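Side-chain contact in phenol hydroxylase component phL (Pseudomonas stutzeri, PDB 3U52), which probably serves as a non-catalytic subunit of the phenol hydroxylase oxygenase, a bacterial multicomponent monooxygenase that hydroxylates phenol: residues Y47-Q50 with T56-D59. Residues are numbered along the deposited sequence; the frame is centred on the assembly and turned at random.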
loop_
_atom_site.group_PDB
_atom_site.type_symbol
_atom_site.label_atom_id
_atom_site.label_comp_id
_atom_site.label_asym_id
_atom_site.label_seq_id
_atom_site.Cartn_x
_atom_site.Cartn_y
_atom_site.Cartn_z
ATOM N N TYR D 47 20.772 5.761 35.905
ATOM C CA TYR D 47 21.754 4.854 36.501
ATOM C C TYR D 47 23.009 4.707 35.643
ATOM O O TYR D 47 22.927 4.582 34.398
ATOM C CB TYR D 47 21.220 3.441 36.739
ATOM C CG TYR D 47 19.763 3.353 37.100
ATOM C CD1 TYR D 47 18.810 3.059 36.120
ATOM C CD2 TYR D 47 19.323 3.614 38.408
ATOM C CE1 TYR D 47 17.507 2.991 36.421
ATOM C CE2 TYR D 47 18.018 3.591 38.711
ATOM C CZ TYR D 47 17.099 3.257 37.698
ATOM O OH TYR D 47 15.764 3.194 37.973
ATOM N N ARG D 48 24.163 4.632 36.321
ATOM C CA ARG D 48 25.437 4.427 35.625
ATOM C C ARG D 48 25.546 2.984 35.173
ATOM O O ARG D 48 25.166 2.099 35.880
ATOM C CB ARG D 48 26.615 4.766 36.548
ATOM C CG ARG D 48 26.735 6.265 36.855
ATOM C CD ARG D 48 27.402 7.035 35.743
ATOM N NE ARG D 48 28.818 6.725 35.695
ATOM C CZ ARG D 48 29.746 7.472 36.265
ATOM N NH1 ARG D 48 31.027 7.116 36.199
ATOM N NH2 ARG D 48 29.383 8.575 36.912
ATOM N N PRO D 49 26.130 2.743 34.009
ATOM C CA PRO D 49 26.274 1.364 33.529
ATOM C C PRO D 49 27.067 0.469 34.502
ATOM O O PRO D 49 28.082 0.881 35.014
ATOM C CB PRO D 49 27.048 1.491 32.197
ATOM C CG PRO D 49 27.084 2.978 31.846
ATOM C CD PRO D 49 26.749 3.758 33.129
ATOM N N GLN D 50 26.605 -0.757 34.735
ATOM C CA GLN D 50 27.383 -1.755 35.530
ATOM C C GLN D 50 28.616 -2.256 34.776
ATOM O O GLN D 50 29.497 -2.920 35.337
ATOM C CB GLN D 50 26.451 -2.909 35.950
ATOM C CG GLN D 50 25.355 -2.385 36.885
ATOM C CD GLN D 50 24.162 -3.290 37.074
ATOM O OE1 GLN D 50 24.276 -4.471 37.424
ATOM N NE2 GLN D 50 22.987 -2.726 36.875
ATOM N N THR D 56 28.576 7.502 30.875
ATOM C CA THR D 56 27.165 7.280 31.121
ATOM C C THR D 56 26.573 6.441 29.958
ATOM O O THR D 56 27.258 6.079 29.041
ATOM C CB THR D 56 26.365 8.593 31.259
ATOM O OG1 THR D 56 26.385 9.303 30.000
ATOM C CG2 THR D 56 26.968 9.481 32.366
ATOM N N LEU D 57 25.293 6.119 30.044
ATOM C CA LEU D 57 24.576 5.587 28.902
ATOM C C LEU D 57 24.584 6.743 27.870
ATOM O O LEU D 57 24.638 7.915 28.263
ATOM C CB LEU D 57 23.155 5.286 29.364
ATOM C CG LEU D 57 22.601 3.898 29.702
ATOM C CD1 LEU D 57 23.611 2.762 29.845
ATOM C CD2 LEU D 57 21.527 3.967 30.806
ATOM N N ASN D 58 24.566 6.448 26.567
ATOM C CA ASN D 58 24.482 7.540 25.530
ATOM C C ASN D 58 25.489 8.711 25.756
ATOM O O ASN D 58 25.099 9.893 25.942
ATOM C CB ASN D 58 23.035 8.089 25.402
ATOM C CG ASN D 58 21.975 7.005 24.975
ATOM O OD1 ASN D 58 22.265 5.799 24.931
ATOM N ND2 ASN D 58 20.739 7.457 24.658
ATOM N N ASP D 59 26.781 8.382 25.751
ATOM C CA ASP D 59 27.827 9.338 26.158
ATOM C C ASP D 59 28.713 9.626 24.972
ATOM O O ASP D 59 29.372 8.725 24.483
ATOM C CB ASP D 59 28.652 8.747 27.303
ATOM C CG ASP D 59 29.614 9.768 27.947
ATOM O OD1 ASP D 59 30.111 10.698 27.253
ATOM O OD2 ASP D 59 29.901 9.630 29.171
#
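R48 and T56 have the closest CA atoms across the two segments, 5.6 Å apart. Both segments are irregular coil. They belong to the long loop that joins helix 31-36 to helix 81-105, and the loop folds back on itself here. No hydrogen bond links the two segments; the contact is van der Waals packing. P49 is central: it starts toward 56-59, and CG and CD of its ring make the contacts. Its CG lies 4.0 Å from T56 C and also 4.0 Å from L57 CD1. Its CD faces T56 CA and L57 N, so the CG-CD side of the ring packs against the T56-L57 peptide. Losing the ring to an alanine here is likely to open a gap over that peptide and take one packing partner from L57 CD1. The other branch of L57 reaches back, with CD2 3.9 Å from Y47 O. The R48 side chain starts away from 56-59. The bend at chi2 (-80°) brings CD to 4.2 Å from T56 CG2. The Y47 side chain also starts away; its ring meets an aromatic ring of a neighbouring subunit. Residues of two other chains bond the backbone of 47-50, so the fold-back lies at a subunit interface. Two bonds brace 56-59 from within. T56 N donates to D59 OD2, on its anti lone pair, at 3.0 Å and 154°. T56 OG1 gives its proton to L57 O at 2.8 Å, from above the carbonyl plane.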